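Local coordinates for protein alpha-L-rhamnosidase (Streptomyces avermitilis, PDB 3W5M) that hydrolyses terminal non-reducing alpha-L-rhamnose residues from rhamnosides such as naringin, rutin, hesperidin and gum arabic, at residues A[37-49]-A[59-73]. Residues are numbered along the deposited sequence; the frame is centred on the assembly and turned at random.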
# COMPACT_ATOMS: atom_id res chain seq x y z
N GLY A 37 14.16 -37.60 8.80
CA GLY A 37 13.61 -38.39 7.68
C GLY A 37 12.12 -38.72 7.69
O GLY A 37 11.73 -39.78 7.20
N ARG A 38 11.29 -37.81 8.23
CA ARG A 38 9.86 -38.05 8.44
C ARG A 38 9.00 -37.57 7.27
O ARG A 38 9.22 -36.48 6.74
CB ARG A 38 9.35 -37.36 9.72
CG ARG A 38 10.18 -37.61 10.97
CD ARG A 38 10.47 -39.08 11.22
NE ARG A 38 9.32 -39.86 11.66
CZ ARG A 38 8.82 -39.86 12.90
NH1 ARG A 38 9.33 -39.09 13.86
NH2 ARG A 38 7.77 -40.63 13.18
N ARG A 39 8.04 -38.41 6.88
CA ARG A 39 7.09 -38.08 5.84
C ARG A 39 5.70 -38.44 6.35
O ARG A 39 5.55 -39.37 7.15
CB ARG A 39 7.34 -38.90 4.57
CG ARG A 39 8.64 -38.62 3.83
CD ARG A 39 8.76 -39.53 2.60
NE ARG A 39 8.67 -40.95 2.93
CZ ARG A 39 7.60 -41.73 2.70
NH1 ARG A 39 6.51 -41.23 2.14
NH2 ARG A 39 7.63 -43.01 3.05
N GLN A 40 4.70 -37.73 5.86
CA GLN A 40 3.31 -38.07 6.15
C GLN A 40 2.75 -39.06 5.11
O GLN A 40 2.89 -38.85 3.91
CB GLN A 40 2.45 -36.79 6.19
CG GLN A 40 0.95 -37.03 6.32
CD GLN A 40 0.17 -35.78 6.00
OE1 GLN A 40 0.26 -34.78 6.73
NE2 GLN A 40 -0.62 -35.83 4.94
N SER A 41 2.11 -40.13 5.60
CA SER A 41 1.41 -41.09 4.75
C SER A 41 -0.10 -40.84 4.73
O SER A 41 -0.76 -41.15 3.74
CB SER A 41 1.70 -42.56 5.15
OG SER A 41 1.47 -42.78 6.53
N ALA A 42 -0.64 -40.30 5.82
CA ALA A 42 -2.09 -40.09 5.92
C ALA A 42 -2.42 -38.96 6.85
O ALA A 42 -1.60 -38.60 7.69
CB ALA A 42 -2.77 -41.38 6.38
N TYR A 43 -3.64 -38.41 6.74
CA TYR A 43 -4.12 -37.42 7.72
C TYR A 43 -5.59 -37.67 8.00
O TYR A 43 -6.27 -38.35 7.25
CB TYR A 43 -3.94 -35.98 7.20
CG TYR A 43 -4.78 -35.65 5.97
CD1 TYR A 43 -6.10 -35.21 6.10
CD2 TYR A 43 -4.25 -35.74 4.68
CE1 TYR A 43 -6.88 -34.90 5.00
CE2 TYR A 43 -5.02 -35.42 3.56
CZ TYR A 43 -6.34 -35.02 3.73
OH TYR A 43 -7.13 -34.68 2.65
N GLN A 44 -6.07 -37.08 9.08
CA GLN A 44 -7.48 -37.10 9.39
C GLN A 44 -7.87 -35.81 10.03
O GLN A 44 -7.30 -35.44 11.06
CB GLN A 44 -7.81 -38.26 10.35
CG GLN A 44 -9.24 -38.24 10.90
CD GLN A 44 -9.53 -39.41 11.81
OE1 GLN A 44 -8.61 -40.05 12.33
NE2 GLN A 44 -10.82 -39.69 12.04
N VAL A 45 -8.88 -35.15 9.45
CA VAL A 45 -9.37 -33.90 9.99
C VAL A 45 -10.75 -34.06 10.60
O VAL A 45 -11.62 -34.69 10.02
CB VAL A 45 -9.41 -32.79 8.90
CG1 VAL A 45 -10.06 -31.53 9.45
CG2 VAL A 45 -8.01 -32.54 8.34
N ARG A 46 -10.95 -33.48 11.77
CA ARG A 46 -12.29 -33.41 12.35
C ARG A 46 -12.67 -31.99 12.59
O ARG A 46 -11.83 -31.19 12.97
CB ARG A 46 -12.34 -34.14 13.68
CG ARG A 46 -12.16 -35.63 13.58
CD ARG A 46 -12.08 -36.15 14.99
NE ARG A 46 -12.26 -37.59 15.03
CZ ARG A 46 -12.14 -38.32 16.13
NH1 ARG A 46 -11.83 -37.75 17.29
NH2 ARG A 46 -12.32 -39.63 16.05
N VAL A 47 -13.95 -31.68 12.38
CA VAL A 47 -14.51 -30.36 12.59
C VAL A 47 -15.79 -30.54 13.39
O VAL A 47 -16.59 -31.44 13.09
CB VAL A 47 -14.86 -29.65 11.24
CG1 VAL A 47 -15.30 -28.21 11.49
CG2 VAL A 47 -13.72 -29.71 10.25
N ALA A 48 -15.98 -29.69 14.39
CA ALA A 48 -17.10 -29.77 15.31
C ALA A 48 -17.51 -28.39 15.82
O ALA A 48 -16.77 -27.40 15.66
CB ALA A 48 -16.75 -30.71 16.46
N SER A 49 -18.68 -28.31 16.45
CA SER A 49 -19.23 -27.04 16.91
C SER A 49 -18.65 -26.61 18.27
O SER A 49 -18.92 -25.51 18.74
CB SER A 49 -20.77 -27.10 16.97
OG SER A 49 -21.19 -27.96 18.01
N VAL A 59 -19.68 -31.83 12.68
CA VAL A 59 -19.61 -31.13 11.37
C VAL A 59 -18.97 -32.01 10.31
O VAL A 59 -19.58 -32.33 9.29
CB VAL A 59 -18.93 -29.73 11.51
CG1 VAL A 59 -18.84 -29.00 10.18
CG2 VAL A 59 -19.64 -28.88 12.54
N TRP A 60 -17.73 -32.44 10.53
CA TRP A 60 -17.01 -33.23 9.54
C TRP A 60 -16.00 -34.15 10.20
O TRP A 60 -15.43 -33.82 11.24
CB TRP A 60 -16.28 -32.32 8.55
CG TRP A 60 -15.66 -33.01 7.35
CD1 TRP A 60 -16.23 -33.98 6.55
CD2 TRP A 60 -14.38 -32.72 6.76
NE1 TRP A 60 -15.38 -34.32 5.53
CE2 TRP A 60 -14.24 -33.56 5.63
CE3 TRP A 60 -13.35 -31.82 7.07
CZ2 TRP A 60 -13.09 -33.54 4.83
CZ3 TRP A 60 -12.21 -31.82 6.28
CH2 TRP A 60 -12.09 -32.67 5.17
N ASP A 61 -15.79 -35.29 9.58
CA ASP A 61 -14.70 -36.19 9.89
C ASP A 61 -14.26 -36.75 8.57
O ASP A 61 -14.96 -37.55 7.98
CB ASP A 61 -15.16 -37.32 10.82
CG ASP A 61 -14.00 -38.16 11.33
OD1 ASP A 61 -13.00 -38.35 10.59
OD2 ASP A 61 -14.10 -38.62 12.48
N SER A 62 -13.08 -36.36 8.10
CA SER A 62 -12.59 -36.83 6.81
C SER A 62 -12.37 -38.33 6.83
O SER A 62 -12.23 -38.92 5.77
CB SER A 62 -11.25 -36.18 6.48
OG SER A 62 -10.31 -36.49 7.50
N GLY A 63 -12.30 -38.91 8.03
CA GLY A 63 -11.67 -40.23 8.21
C GLY A 63 -10.19 -40.20 7.80
O GLY A 63 -9.65 -39.14 7.43
N LYS A 64 -9.53 -41.35 7.85
CA LYS A 64 -8.10 -41.43 7.50
C LYS A 64 -7.91 -41.32 5.99
O LYS A 64 -8.38 -42.16 5.23
CB LYS A 64 -7.48 -42.73 8.04
CG LYS A 64 -5.99 -42.90 7.76
CD LYS A 64 -5.46 -44.20 8.36
CE LYS A 64 -3.96 -44.33 8.13
NZ LYS A 64 -3.32 -45.36 8.99
N VAL A 65 -7.23 -40.26 5.55
CA VAL A 65 -7.05 -40.00 4.13
C VAL A 65 -5.60 -40.24 3.76
O VAL A 65 -4.68 -39.64 4.34
CB VAL A 65 -7.47 -38.55 3.73
CG1 VAL A 65 -7.42 -38.37 2.23
CG2 VAL A 65 -8.85 -38.21 4.24
N VAL A 66 -5.39 -41.13 2.79
CA VAL A 66 -4.04 -41.52 2.34
C VAL A 66 -3.53 -40.43 1.39
O VAL A 66 -4.05 -40.27 0.29
CB VAL A 66 -4.05 -42.91 1.65
CG1 VAL A 66 -2.66 -43.28 1.14
CG2 VAL A 66 -4.57 -43.97 2.62
N SER A 67 -2.52 -39.69 1.85
CA SER A 67 -2.04 -38.48 1.16
C SER A 67 -0.81 -37.98 1.90
O SER A 67 -0.72 -38.14 3.13
CB SER A 67 -3.11 -37.37 1.19
OG SER A 67 -2.60 -36.16 0.65
N ASP A 68 0.13 -37.40 1.17
CA ASP A 68 1.23 -36.69 1.81
C ASP A 68 1.01 -35.17 1.86
O ASP A 68 1.94 -34.42 2.14
CB ASP A 68 2.59 -37.02 1.16
CG ASP A 68 2.69 -36.57 -0.30
OD1 ASP A 68 1.82 -35.81 -0.79
OD2 ASP A 68 3.66 -36.98 -0.97
N ASP A 69 -0.22 -34.72 1.57
CA ASP A 69 -0.54 -33.29 1.60
C ASP A 69 -0.70 -32.81 3.04
O ASP A 69 -1.46 -33.38 3.82
CB ASP A 69 -1.84 -33.00 0.85
CG ASP A 69 -1.69 -33.12 -0.66
OD1 ASP A 69 -0.57 -32.98 -1.20
OD2 ASP A 69 -2.72 -33.35 -1.32
N SER A 70 0.02 -31.75 3.39
CA SER A 70 -0.07 -31.21 4.75
C SER A 70 -0.23 -29.69 4.79
O SER A 70 -0.32 -29.06 5.88
CB SER A 70 1.14 -31.67 5.57
OG SER A 70 2.37 -31.16 5.08
N VAL A 71 -0.31 -29.09 3.61
CA VAL A 71 -0.39 -27.64 3.47
C VAL A 71 -1.51 -27.28 2.50
O VAL A 71 -1.59 -27.84 1.38
CB VAL A 71 1.01 -27.10 3.05
CG1 VAL A 71 0.94 -25.74 2.37
CG2 VAL A 71 1.95 -27.06 4.27
N LEU A 72 -2.37 -26.37 2.94
CA LEU A 72 -3.48 -25.80 2.13
C LEU A 72 -4.46 -26.87 1.65
O LEU A 72 -4.88 -26.89 0.47
CB LEU A 72 -2.95 -24.96 0.95
CG LEU A 72 -2.10 -23.75 1.34
CD1 LEU A 72 -1.45 -23.14 0.10
CD2 LEU A 72 -2.95 -22.75 2.08
N VAL A 73 -4.81 -27.78 2.55
CA VAL A 73 -5.79 -28.85 2.26
C VAL A 73 -7.19 -28.29 2.44
O VAL A 73 -7.55 -27.82 3.54
CB VAL A 73 -5.57 -30.08 3.18
CG1 VAL A 73 -6.61 -31.16 2.86
CG2 VAL A 73 -4.16 -30.60 3.06
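Tyr43 pairs with Val65 and Val47 with Trp60 as hydrogen-bonded pairs of an antiparallel hairpin whose register slips by one residue at Ser62 and Gly63, while a classic beta bulge lets Val47 O accept from both Val59 N and Trp60 N. At the slip Ser62 OG does the work of a backbone acceptor: it takes the N-H of Val45 at 2.8 Å and donates to Gly63 O in the carbonyl plane. Asp61 braces the same turn. Its OD1 receives Gln44 NE2 on the syn lone pair (2.9 Å, 171°) and Gly63 N on the anti side, an Asx turn, while OD2 forms a salt bridge with Arg46 NE, a weak bond at 3.3 Å. On the other face of the sheet, with chi1 at 65°, the Tyr43 ring leans across the neighbouring strand, and Val65 CB lies over one face, 3.9 Å from the ring centroid, in a CH-pi contact, with Ser67 at the ring's edge. Further along, Val47 CG2 abuts the edge of the Trp60 indole, 3.8 Å from CE3. Gln40, fully extended with CG anti to the backbone N (chi1 173°), sends NE2 to Ser67 O at 2.9 Å and to Asp69 O at 2.8 Å. A leucine here would probably leave both carbonyls without this donor and the 67-69 turn less firmly tied to the strand. Gln40 OE1 accepts from Trp29 of strand 26-32, in the facing sheet of this immunoglobulin-like sandwich; strand 60-66 forms one margin of its own sheet, and strand 40-48 lies between it and strand 85-94.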